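Local coordinates for protein bacteriocin (Pseudomonas syringae pv. tomato, PDB 4FZL) that binds a calcium ion and probably kills competing bacteria by degrading the cell-wall precursor lipid II, at residues K44-A49 against T61-I66; R52-R57 against N87-G92; V141-L146 against T175-A180. One frame throughout, in Å; residues are numbered along the deposited sequence.

Interaction 1 (K44-A49 against T61-I66); sequences KTFAAA and TAYNEI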
ATOM      1  N   LYS A  44      -4.152  11.481   9.313  1.00 19.56           N
ATOM      2  CA  LYS A  44      -4.343  10.453  10.289  1.00 20.12           C
ATOM      3  C   LYS A  44      -5.672   9.682  10.205  1.00 21.71           C
ATOM      4  O   LYS A  44      -5.737   8.484  10.469  1.00 21.90           O
ATOM      5  CB  LYS A  44      -4.048  10.996  11.707  1.00 19.45           C
ATOM      6  CG  LYS A  44      -2.592  11.290  12.021  1.00 22.01           C
ATOM      7  CD  LYS A  44      -2.249  11.659  13.469  1.00 30.86           C
ATOM      8  CE  LYS A  44      -2.546  13.074  13.735  1.00 26.99           C
ATOM      9  NZ  LYS A  44      -2.175  13.372  15.175  1.00 26.09           N
ATOM     10  N   THR A  45      -6.715  10.397   9.792  1.00 20.13           N
ATOM     11  CA  THR A  45      -8.007   9.772   9.579  1.00 20.31           C
ATOM     12  C   THR A  45      -7.901   8.811   8.378  1.00 18.69           C
ATOM     13  O   THR A  45      -8.503   7.725   8.416  1.00 21.22           O
ATOM     14  CB  THR A  45      -9.117  10.828   9.382  1.00 21.07           C
ATOM     15  OG1 THR A  45      -9.160  11.651  10.547  1.00 21.65           O
ATOM     16  CG2 THR A  45     -10.544  10.199   9.020  1.00 21.36           C
ATOM     17  N   PHE A  46      -7.217   9.264   7.288  1.00 18.93           N
ATOM     18  CA  PHE A  46      -7.043   8.359   6.155  1.00 17.64           C
ATOM     19  C   PHE A  46      -6.354   7.059   6.623  1.00 18.22           C
ATOM     20  O   PHE A  46      -6.707   5.957   6.151  1.00 22.29           O
ATOM     21  CB  PHE A  46      -6.214   8.964   5.024  1.00 17.86           C
ATOM     22  CG  PHE A  46      -6.712  10.246   4.430  1.00 19.50           C
ATOM     23  CD1 PHE A  46      -8.044  10.657   4.497  1.00 22.20           C
ATOM     24  CD2 PHE A  46      -5.820  11.070   3.804  1.00 21.25           C
ATOM     25  CE1 PHE A  46      -8.420  11.855   3.995  1.00 24.34           C
ATOM     26  CE2 PHE A  46      -6.217  12.267   3.213  1.00 23.64           C
ATOM     27  CZ  PHE A  46      -7.541  12.656   3.333  1.00 21.95           C
ATOM     28  N   ALA A  47      -5.292   7.221   7.435  1.00 20.00           N
ATOM     29  CA  ALA A  47      -4.622   6.014   7.845  1.00 18.54           C
ATOM     30  C   ALA A  47      -5.500   5.107   8.694  1.00 17.92           C
ATOM     31  O   ALA A  47      -5.453   3.885   8.577  1.00 21.90           O
ATOM     32  CB  ALA A  47      -3.435   6.439   8.645  1.00 19.54           C
ATOM     33  N   ALA A  48      -6.274   5.730   9.594  1.00 19.43           N
ATOM     34  CA  ALA A  48      -7.203   4.951  10.403  1.00 20.70           C
ATOM     35  C   ALA A  48      -8.284   4.241   9.549  1.00 19.15           C
ATOM     36  O   ALA A  48      -8.699   3.094   9.875  1.00 22.31           O
ATOM     37  CB  ALA A  48      -7.839   5.848  11.472  1.00 20.27           C
ATOM     38  N   ALA A  49      -8.796   4.976   8.547  1.00 16.96           N
ATOM     39  CA  ALA A  49      -9.855   4.428   7.742  1.00 20.76           C
ATOM     40  C   ALA A  49      -9.291   3.246   6.902  1.00 20.81           C
ATOM     41  O   ALA A  49      -9.924   2.216   6.714  1.00 21.32           O
ATOM     42  CB  ALA A  49     -10.430   5.536   6.846  1.00 21.06           C
ATOM     43  N   THR A  61     -17.732   4.346   5.269  1.00 22.64           N
ATOM     44  CA  THR A  61     -18.342   4.159   6.571  1.00 21.91           C
ATOM     45  C   THR A  61     -17.323   4.360   7.630  1.00 19.96           C
ATOM     46  O   THR A  61     -17.538   5.097   8.607  1.00 22.44           O
ATOM     47  CB  THR A  61     -19.005   2.792   6.733  1.00 25.39           C
ATOM     48  OG1 THR A  61     -19.993   2.670   5.681  1.00 26.22           O
ATOM     49  CG2 THR A  61     -19.715   2.635   8.104  1.00 27.78           C
ATOM     50  N   ALA A  62     -16.144   3.756   7.445  1.00 21.49           N
ATOM     51  CA  ALA A  62     -14.987   3.784   8.423  1.00 22.07           C
ATOM     52  C   ALA A  62     -14.562   5.283   8.587  1.00 20.22           C
ATOM     53  O   ALA A  62     -14.485   5.822   9.708  1.00 22.96           O
ATOM     54  CB  ALA A  62     -13.805   2.952   7.961  1.00 22.99           C
ATOM     55  N   TYR A  63     -14.330   5.939   7.447  1.00 20.33           N
ATOM     56  CA  TYR A  63     -13.966   7.339   7.427  1.00 20.32           C
ATOM     57  C   TYR A  63     -14.976   8.194   8.216  1.00 20.31           C
ATOM     58  O   TYR A  63     -14.598   8.988   9.106  1.00 21.08           O
ATOM     59  CB  TYR A  63     -13.863   7.832   5.982  1.00 20.56           C
ATOM     60  CG  TYR A  63     -13.600   9.341   5.888  1.00 19.03           C
ATOM     61  CD1 TYR A  63     -12.300   9.787   5.824  1.00 20.67           C
ATOM     62  CD2 TYR A  63     -14.652  10.232   5.885  1.00 20.82           C
ATOM     63  CE1 TYR A  63     -12.002  11.158   5.707  1.00 23.92           C
ATOM     64  CE2 TYR A  63     -14.386  11.559   5.828  1.00 20.90           C
ATOM     65  CZ  TYR A  63     -13.093  12.066   5.757  1.00 22.66           C
ATOM     66  OH  TYR A  63     -12.848  13.465   5.663  1.00 23.55           O
ATOM     67  N   ASN A  64     -16.255   8.007   7.850  1.00 21.96           N
ATOM     68  CA  ASN A  64     -17.320   8.772   8.504  1.00 19.87           C
ATOM     69  C   ASN A  64     -17.354   8.479  10.039  1.00 19.12           C
ATOM     70  O   ASN A  64     -17.490   9.434  10.879  1.00 22.09           O
ATOM     71  CB  ASN A  64     -18.699   8.480   7.933  1.00 20.35           C
ATOM     72  CG  ASN A  64     -18.918   9.026   6.532  1.00 23.77           C
ATOM     73  OD1 ASN A  64     -18.265   9.945   6.086  1.00 23.31           O
ATOM     74  ND2 ASN A  64     -19.892   8.433   5.823  1.00 24.03           N
ATOM     75  N   GLU A  65     -17.212   7.194  10.407  1.00 22.15           N
ATOM     76  CA  GLU A  65     -17.225   6.852  11.823  1.00 22.71           C
ATOM     77  C   GLU A  65     -16.054   7.408  12.604  1.00 20.65           C
ATOM     78  O   GLU A  65     -16.247   7.804  13.774  1.00 21.68           O
ATOM     79  CB  GLU A  65     -17.349   5.351  12.036  1.00 25.88           C
ATOM     80  CG  GLU A  65     -18.748   4.879  11.627  1.00 26.47           C
ATOM     81  CD  GLU A  65     -19.869   5.476  12.555  1.00 30.16           C
ATOM     82  OE1 GLU A  65     -19.775   5.381  13.796  1.00 44.68           O
ATOM     83  OE2 GLU A  65     -20.856   6.038  12.059  1.00 33.60           O
ATOM     84  N   ILE A  66     -14.852   7.417  12.010  1.00 20.93           N
ATOM     85  CA  ILE A  66     -13.696   8.029  12.666  1.00 20.73           C
ATOM     86  C   ILE A  66     -13.921   9.555  12.797  1.00 21.03           C
ATOM     87  O   ILE A  66     -13.683  10.160  13.856  1.00 21.03           O
ATOM     88  CB  ILE A  66     -12.479   7.758  11.794  1.00 23.47           C
ATOM     89  CG1 ILE A  66     -12.117   6.288  11.862  1.00 23.83           C
ATOM     90  CG2 ILE A  66     -11.302   8.541  12.314  1.00 23.10           C
ATOM     91  CD1 ILE A  66     -11.307   5.810  10.663  1.00 25.20           C
TER
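Ala-49 and Tyr-63 come within 5.0 Å, CA to CA, where the helical segments 44-49 and 61-66 pass each other with axes 8.9 Å apart and their N-to-C directions turned by 130°. No hydrogen bond crosses between them. Side-chain packing holds the pair together.

Ile-66 contributes the largest share of the contact. Its CG1 is anti to the carbonyl carbon (chi1 -71°). Chi2, 158°, then extends CD1 to the backbone of Ala-49, 3.4 Å from its N atom. The same methyl touches CB of Ala-48 at 3.6 Å and also CB of Ala-49. The small alanines let the isoleucine tip come this close to the opposite backbone. The other branch, CG2, meets CG2 of Thr-45 at 3.8 Å, and these two side chains run past each other in opposite directions.

Thr-45 uses only its methyl branch on Tyr-63. CG2, anti to the backbone N, lies 3.7 Å from both CD1 and CE1 of the ring, and the two side chains cross at about a right angle. The hydroxyl OG1 is bonded back to Val-41 O, one helical turn earlier.

Tyr-63 and Phe-46 lie side by side and point the same way. CE1 of Tyr-63 sits at the edge of the Phe-46 ring, near its plane, 4.0 Å from CE1 of Phe-46. Beyond this pair, Tyr-63 OH is bonded to Leu-10 O. The aromatic end continues into a cluster with Tyr-17 and Phe-98, which Phe-46 meets edge-to-face. CB of Ala-62 approaches Ala-49 O at the other end.

The arrangement is that of a helix-loop-helix pair. Consecutive helices 37-54 and 59-70, joined by a short loop, pack together within the helical part of this colicin M-family protein.

Interaction 2 (R52-R57 against N87-G92); sequences REAEGR and NHVLSG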
ATOM      1  N   ARG A  52      -9.053   0.231   9.070  1.00 22.05           N
ATOM      2  CA  ARG A  52     -10.318  -0.395   9.191  1.00 21.89           C
ATOM      3  C   ARG A  52     -10.780  -1.142   7.896  1.00 21.60           C
ATOM      4  O   ARG A  52     -11.385  -2.218   8.012  1.00 26.63           O
ATOM      5  CB  ARG A  52     -11.453   0.560   9.613  1.00 22.57           C
ATOM      6  CG  ARG A  52     -11.278   1.140  11.009  1.00 27.78           C
ATOM      7  CD  ARG A  52     -12.565   1.821  11.399  1.00 39.88           C
ATOM      8  NE  ARG A  52     -12.470   2.504  12.684  1.00 53.18           N
ATOM      9  CZ  ARG A  52     -13.527   2.966  13.361  1.00 50.93           C
ATOM     10  NH1 ARG A  52     -14.760   2.835  12.872  1.00 58.61           N
ATOM     11  NH2 ARG A  52     -13.352   3.588  14.511  1.00 58.95           N
ATOM     12  N   GLU A  53     -10.506  -0.569   6.720  1.00 21.92           N
ATOM     13  CA  GLU A  53     -10.764  -1.291   5.479  1.00 23.31           C
ATOM     14  C   GLU A  53      -9.926  -2.616   5.433  1.00 21.33           C
ATOM     15  O   GLU A  53     -10.469  -3.647   4.983  1.00 23.12           O
ATOM     16  CB  GLU A  53     -10.495  -0.429   4.255  1.00 22.52           C
ATOM     17  CG  GLU A  53     -10.958  -1.033   2.965  1.00 28.83           C
ATOM     18  CD  GLU A  53     -10.758  -0.122   1.739  1.00 28.38           C
ATOM     19  OE1 GLU A  53     -11.567  -0.204   0.788  1.00 37.32           O
ATOM     20  OE2 GLU A  53      -9.823   0.676   1.758  1.00 39.96           O
ATOM     21  N   ALA A  54      -8.705  -2.591   5.954  1.00 21.79           N
ATOM     22  CA  ALA A  54      -7.914  -3.809   5.970  1.00 22.30           C
ATOM     23  C   ALA A  54      -8.539  -4.885   6.853  1.00 25.45           C
ATOM     24  O   ALA A  54      -8.282  -6.076   6.667  1.00 28.20           O
ATOM     25  CB  ALA A  54      -6.502  -3.564   6.459  1.00 22.40           C
ATOM     26  N   GLU A  55      -9.310  -4.440   7.824  1.00 28.19           N
ATOM     27  CA  GLU A  55     -10.015  -5.309   8.787  1.00 30.60           C
ATOM     28  C   GLU A  55     -11.362  -5.743   8.327  1.00 34.02           C
ATOM     29  O   GLU A  55     -12.034  -6.444   9.042  1.00 37.38           O
ATOM     30  CB  GLU A  55     -10.052  -4.630  10.183  1.00 31.80           C
ATOM     31  CG  GLU A  55      -8.645  -4.512  10.829  1.00 35.82           C
ATOM     32  CD  GLU A  55      -8.472  -3.447  11.936  1.00 44.78           C
ATOM     33  OE1 GLU A  55      -9.427  -2.682  12.244  1.00 44.68           O
ATOM     34  OE2 GLU A  55      -7.333  -3.367  12.505  1.00 37.97           O
ATOM     35  N   GLY A  56     -11.748  -5.340   7.136  1.00 24.14           N
ATOM     36  CA  GLY A  56     -12.973  -5.776   6.544  1.00 31.69           C
ATOM     37  C   GLY A  56     -14.086  -4.735   6.437  1.00 34.80           C
ATOM     38  O   GLY A  56     -15.180  -5.093   6.017  1.00 35.56           O
ATOM     39  N   ARG A  57     -13.824  -3.480   6.857  1.00 31.39           N
ATOM     40  CA  ARG A  57     -14.895  -2.468   6.891  1.00 25.43           C
ATOM     41  C   ARG A  57     -14.990  -1.733   5.561  1.00 23.07           C
ATOM     42  O   ARG A  57     -14.016  -1.715   4.788  1.00 27.03           O
ATOM     43  CB  ARG A  57     -14.700  -1.467   8.009  1.00 29.67           C
ATOM     44  CG  ARG A  57     -14.529  -2.089   9.400  1.00 32.67           C
ATOM     45  CD  ARG A  57     -15.691  -2.924   9.965  1.00 40.41           C
ATOM     46  NE  ARG A  57     -14.998  -3.958  10.784  1.00 78.99           N
ATOM     47  CZ  ARG A  57     -14.821  -5.266  10.482  1.00 67.61           C
ATOM     48  NH1 ARG A  57     -15.381  -5.819   9.396  1.00 72.41           N
ATOM     49  NH2 ARG A  57     -14.091  -6.052  11.299  1.00 83.42           N
ATOM     50  N   ASN A  87      -0.035  -2.861  15.434  1.00 43.38           N
ATOM     51  CA  ASN A  87       0.263  -3.514  14.194  1.00 29.69           C
ATOM     52  C   ASN A  87      -0.504  -2.839  13.022  1.00 31.94           C
ATOM     53  O   ASN A  87      -1.663  -3.109  12.789  1.00 36.93           O
ATOM     54  CB  ASN A  87      -0.090  -5.017  14.281  1.00 55.81           C
ATOM     55  CG  ASN A  87       0.934  -5.852  15.081  1.00 59.74           C
ATOM     56  OD1 ASN A  87       1.740  -5.331  15.879  1.00 72.35           O
ATOM     57  ND2 ASN A  87       0.891  -7.171  14.877  1.00 73.09           N
ATOM     58  N   HIS A  88       0.159  -1.972  12.261  1.00 25.17           N
ATOM     59  CA  HIS A  88      -0.505  -1.346  11.111  0.50 19.94           C
ATOM     60  C   HIS A  88      -0.534  -2.271   9.944  1.00 24.58           C
ATOM     61  O   HIS A  88       0.435  -2.964   9.653  1.00 23.45           O
ATOM     62  CB  HIS A  88       0.211  -0.045  10.698  0.50 21.44           C
ATOM     63  CG  HIS A  88      -0.145   1.108  11.580  0.50 21.99           C
ATOM     64  ND1 HIS A  88      -1.102   2.021  11.258  0.50 26.54           N
ATOM     65  CD2 HIS A  88       0.330   1.446  12.851  0.50 21.26           C
ATOM     66  CE1 HIS A  88      -1.221   2.901  12.266  0.50 25.00           C
ATOM     67  NE2 HIS A  88      -0.375   2.529  13.262  0.50 25.68           N
ATOM     68  N   VAL A  89      -1.619  -2.215   9.214  1.00 23.56           N
ATOM     69  CA  VAL A  89      -1.866  -3.059   8.088  1.00 21.72           C
ATOM     70  C   VAL A  89      -2.443  -2.171   6.990  1.00 22.28           C
ATOM     71  O   VAL A  89      -3.451  -1.484   7.169  1.00 21.38           O
ATOM     72  CB  VAL A  89      -2.895  -4.167   8.419  1.00 25.21           C
ATOM     73  CG1 VAL A  89      -3.098  -5.075   7.190  1.00 24.59           C
ATOM     74  CG2 VAL A  89      -2.413  -4.993   9.640  1.00 26.11           C
ATOM     75  N   LEU A  90      -1.900  -2.331   5.813  1.00 20.47           N
ATOM     76  CA  LEU A  90      -2.351  -1.683   4.598  1.00 19.42           C
ATOM     77  C   LEU A  90      -3.436  -2.510   3.860  1.00 20.16           C
ATOM     78  O   LEU A  90      -3.304  -3.670   3.599  1.00 21.73           O
ATOM     79  CB  LEU A  90      -1.230  -1.407   3.624  1.00 18.60           C
ATOM     80  CG  LEU A  90      -0.054  -0.556   4.127  1.00 20.36           C
ATOM     81  CD1 LEU A  90       1.198  -0.422   3.227  1.00 21.44           C
ATOM     82  CD2 LEU A  90      -0.561   0.839   4.508  1.00 24.08           C
ATOM     83  N   SER A  91      -4.531  -1.848   3.550  1.00 20.71           N
ATOM     84  CA  SER A  91      -5.572  -2.518   2.901  1.00 18.47           C
ATOM     85  C   SER A  91      -5.481  -2.819   1.409  1.00 20.42           C
ATOM     86  O   SER A  91      -6.217  -3.689   0.921  1.00 22.11           O
ATOM     87  CB  SER A  91      -6.854  -1.703   3.157  1.00 21.54           C
ATOM     88  OG  SER A  91      -7.085  -0.679   2.202  1.00 23.70           O
ATOM     89  N   GLY A  92      -4.677  -2.040   0.705  1.00 21.55           N
ATOM     90  CA  GLY A  92      -4.668  -2.066  -0.734  1.00 22.31           C
ATOM     91  C   GLY A  92      -5.734  -1.215  -1.399  1.00 28.40           C
ATOM     92  O   GLY A  92      -5.836  -1.168  -2.641  1.00 26.93           O
TER
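Ala-54 and Ser-91 form the tight part of this contact, with their CA atoms 4.1 Å apart. CB of Ser-91 rests against the end of the helix, 3.5 Å from Ala-54 N. CB of Ala-54 in turn points at the loop and touches Val-89 at two atoms. It lies 3.8 Å from the carbonyl O and equally close to CG1, which is anti to the backbone N of Val-89. Nearby, Gln-51 OE1 accepts a bond from Val-89 N.

Helix 37-54 ends here in a Schellman motif. Gly-56 N bonds back to Glu-53 O, and Arg-57 N to Arg-52 O, each at 3.0 Å. Gly-56 has a positive phi of 109°, which suits glycine. The loop opposite comes after helix 59-70 and leads to helix 96-106. Leu-90 turns away from the contact, onto Leu-112 and His-99. Its side chain is about 6 Å from that of the calcium ligand Leu-165.

The outer side is looser. Glu-53, its side chain extended beyond CG, brings OE2 to 3.1 Å from Ser-91 OG. Whether that bond forms is unsettled, because Asp-50 OD1 is also within reach of the single hydroxyl proton. Gly-93 N gives OG a further bond. Gly-56 and Arg-57, within the Schellman turn, lie exposed at the surface and do not touch the loop.

Interaction 3 (V141-L146 against T175-A180); sequences VGTSSL and TIDKNA
Gly-142 and Lys-178 bond to each other in both directions, as do Ser-144 and Ile-176. These four backbone bonds join strands 142-153 and 167-178 as antiparallel neighbours in a mixed sheet. The bond from Gly-142 N to Lys-178 O is 2.7 Å and nearly straight, 171° at the hydrogen. The one from Ile-176 N to Ser-144 O is equally short. Lys-178 N bonds to Gly-142 O at 2.8 Å. Thr-143 with Asp-177 lies between the two bonded pairs, and Ser-145 with Thr-175 beyond Ser-144 and Ile-176; both are non-hydrogen-bonded. There CA-H groups approach carbonyls, as Thr-143 CA does to Ile-176 O at 3.2 Å.

Thr-143 and Asp-177 point to one face and cross at about a right angle. Asp-177 has been seen to bind magnesium in a crystal of this protein, but no magnesium is bound to it here. Ser-144, Ile-176 and Lys-178 occupy the other face. Ser-144 OG bonds to Arg-139 NH1. CD1 of Ile-176 packs on CB of Leu-146 at 4.1 Å, and both side chains touch Ile-135 of helix 129-135.

Next to the Gly-142 and Lys-178 pair, just ahead of its strand, Val-141 lies over the exposed chain leaving the second strand. Its CG1, anti to the backbone N, is 3.4 Å from Lys-178 O, while CG2 sits only 3.1 Å from Asn-179 O.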
ATOM      1  N   VAL A 141      12.082 -35.249 -17.602  1.00 55.95           N
ATOM      2  CA  VAL A 141      10.673 -35.564 -17.752  1.00 59.21           C
ATOM      3  C   VAL A 141      10.243 -35.996 -16.354  1.00 68.54           C
ATOM      4  O   VAL A 141      11.056 -36.527 -15.584  1.00 70.88           O
ATOM      5  CB  VAL A 141      10.473 -36.705 -18.778  1.00 70.38           C
ATOM      6  CG1 VAL A 141       9.036 -37.248 -18.770  1.00 75.37           C
ATOM      7  CG2 VAL A 141      10.873 -36.216 -20.159  1.00 66.85           C
ATOM      8  N   GLY A 142       8.987 -35.740 -16.012  1.00 53.50           N
ATOM      9  CA  GLY A 142       8.497 -35.955 -14.662  1.00 58.05           C
ATOM     10  C   GLY A 142       8.525 -34.648 -13.878  1.00 57.69           C
ATOM     11  O   GLY A 142       8.439 -33.556 -14.453  1.00 46.56           O
ATOM     12  N   THR A 143       8.676 -34.781 -12.561  1.00 45.47           N
ATOM     13  CA  THR A 143       8.631 -33.679 -11.636  1.00 45.61           C
ATOM     14  C   THR A 143      10.000 -33.125 -11.322  1.00 53.95           C
ATOM     15  O   THR A 143      10.946 -33.879 -11.166  1.00128.83           O
ATOM     16  CB  THR A 143       7.949 -34.104 -10.323  1.00 63.14           C
ATOM     17  OG1 THR A 143       6.536 -34.194 -10.547  1.00 63.94           O
ATOM     18  CG2 THR A 143       8.220 -33.086  -9.195  1.00 66.34           C
ATOM     19  N   SER A 144      10.078 -31.788 -11.215  1.00 41.30           N
ATOM     20  CA  SER A 144      11.265 -31.127 -10.689  1.00 39.18           C
ATOM     21  C   SER A 144      10.879 -29.822 -10.018  1.00 31.96           C
ATOM     22  O   SER A 144       9.786 -29.330 -10.193  1.00 37.83           O
ATOM     23  CB  SER A 144      12.313 -30.831 -11.776  1.00 46.41           C
ATOM     24  OG  SER A 144      11.748 -30.067 -12.819  1.00 44.31           O
ATOM     25  N   SER A 145      11.830 -29.216  -9.343  1.00 41.09           N
ATOM     26  CA  SER A 145      11.558 -28.091  -8.490  1.00 29.71           C
ATOM     27  C   SER A 145      12.021 -26.758  -9.121  1.00 25.18           C
ATOM     28  O   SER A 145      13.007 -26.726  -9.917  1.00 27.89           O
ATOM     29  CB  SER A 145      12.260 -28.369  -7.168  1.00 43.51           C
ATOM     30  OG  SER A 145      13.609 -27.996  -7.265  1.00 56.60           O
ATOM     31  N   LEU A 146      11.341 -25.679  -8.743  1.00 28.49           N
ATOM     32  CA  LEU A 146      11.686 -24.306  -9.211  1.00 25.24           C
ATOM     33  C   LEU A 146      11.631 -23.392  -7.980  1.00 24.23           C
ATOM     34  O   LEU A 146      10.662 -23.431  -7.232  1.00 23.79           O
ATOM     35  CB  LEU A 146      10.630 -23.811 -10.170  1.00 23.60           C
ATOM     36  CG  LEU A 146      10.784 -22.373 -10.700  1.00 28.79           C
ATOM     37  CD1 LEU A 146      11.856 -22.470 -11.752  1.00 30.07           C
ATOM     38  CD2 LEU A 146       9.542 -21.824 -11.313  1.00 36.06           C
ATOM     39  N   THR A 175       6.779 -26.714  -8.204  1.00 31.38           N
ATOM     40  CA  THR A 175       7.239 -27.869  -8.953  1.00 32.26           C
ATOM     41  C   THR A 175       6.734 -27.771 -10.395  1.00 31.29           C
ATOM     42  O   THR A 175       5.629 -27.208 -10.693  1.00 39.06           O
ATOM     43  CB  THR A 175       6.799 -29.196  -8.245  1.00 39.22           C
ATOM     44  OG1 THR A 175       5.383 -29.275  -8.176  1.00 51.39           O
ATOM     45  CG2 THR A 175       7.388 -29.320  -6.789  1.00 49.04           C
ATOM     46  N   ILE A 176       7.531 -28.343 -11.277  1.00 36.26           N
ATOM     47  CA  ILE A 176       7.238 -28.418 -12.688  1.00 33.70           C
ATOM     48  C   ILE A 176       7.100 -29.880 -13.045  1.00 44.24           C
ATOM     49  O   ILE A 176       7.947 -30.679 -12.674  1.00 41.12           O
ATOM     50  CB  ILE A 176       8.384 -27.837 -13.493  1.00 31.94           C
ATOM     51  CG1 ILE A 176       8.541 -26.361 -13.191  1.00 39.33           C
ATOM     52  CG2 ILE A 176       8.215 -28.119 -14.984  1.00 42.67           C
ATOM     53  CD1 ILE A 176       9.849 -25.825 -13.648  1.00 37.68           C
ATOM     54  N   ASP A 177       6.015 -30.211 -13.750  1.00 44.51           N
ATOM     55  CA  ASP A 177       5.755 -31.548 -14.258  1.00 41.25           C
ATOM     56  C   ASP A 177       5.919 -31.393 -15.749  1.00 46.51           C
ATOM     57  O   ASP A 177       5.255 -30.552 -16.355  1.00 56.58           O
ATOM     58  CB  ASP A 177       4.311 -32.036 -13.970  1.00 44.08           C
ATOM     59  CG  ASP A 177       4.071 -33.449 -14.507  1.00 65.57           C
ATOM     60  OD1 ASP A 177       4.992 -34.291 -14.414  1.00 64.09           O
ATOM     61  OD2 ASP A 177       2.985 -33.718 -15.049  1.00 83.90           O
ATOM     62  N   LYS A 178       6.794 -32.199 -16.338  1.00 51.01           N
ATOM     63  CA  LYS A 178       7.042 -32.136 -17.770  1.00 44.35           C
ATOM     64  C   LYS A 178       6.929 -33.530 -18.417  1.00 53.69           C
ATOM     65  O   LYS A 178       7.305 -34.521 -17.799  1.00 66.02           O
ATOM     66  CB  LYS A 178       8.442 -31.573 -18.030  1.00 49.85           C
ATOM     67  CG  LYS A 178       8.719 -31.323 -19.503  1.00 50.96           C
ATOM     68  CD  LYS A 178      10.118 -30.790 -19.772  1.00 46.41           C
ATOM     69  CE  LYS A 178      11.138 -31.411 -18.840  1.00 63.26           C
ATOM     70  NZ  LYS A 178      12.570 -31.214 -19.265  1.00 56.90           N
ATOM     71  N   ASN A 179       6.405 -33.531 -19.653  1.00 70.48           N
ATOM     72  CA  ASN A 179       6.318 -34.665 -20.616  1.00 73.25           C
ATOM     73  C   ASN A 179       7.618 -35.120 -21.268  1.00 76.34           C
ATOM     74  O   ASN A 179       8.605 -34.384 -21.289  1.00 91.89           O
ATOM     75  CB  ASN A 179       5.470 -34.212 -21.824  1.00 70.21           C
ATOM     76  CG  ASN A 179       4.054 -34.666 -21.759  1.00 82.79           C
ATOM     77  OD1 ASN A 179       3.663 -35.417 -20.868  1.00105.67           O
ATOM     78  ND2 ASN A 179       3.262 -34.218 -22.728  1.00 74.57           N
ATOM     79  N   ALA A 180       7.592 -36.301 -21.885  1.00 72.91           N
ATOM     80  CA  ALA A 180       8.635 -36.628 -22.870  1.00 79.24           C
ATOM     81  C   ALA A 180       8.425 -35.798 -24.173  1.00 85.30           C
ATOM     82  O   ALA A 180       9.372 -35.595 -24.939  1.00 97.86           O
ATOM     83  CB  ALA A 180       8.733 -38.144 -23.137  1.00 61.95           C
TER

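From the N terminus, after three shorter helices, helix 37-54 serves both early contacts. Interaction 1 closes the short loop between this helix and helix 59-70. Interaction 2 joins the C-terminal end of helix 37-54 to the loop ahead of helix 96-106 and so closes a larger loop that holds helix 59-70. The two cross along the chain, because 52-57 lies between the segments of interaction 1. They also touch: the Arg-52 side chain packs on Ala-62, Glu-65 and Ile-66. Interaction 3 follows in series and closes the excursion through helix 159-165 between two sheet strands. Its centre is about 49 Å from that of interaction 1, across the chain's centre, at the far end of the elongated molecule.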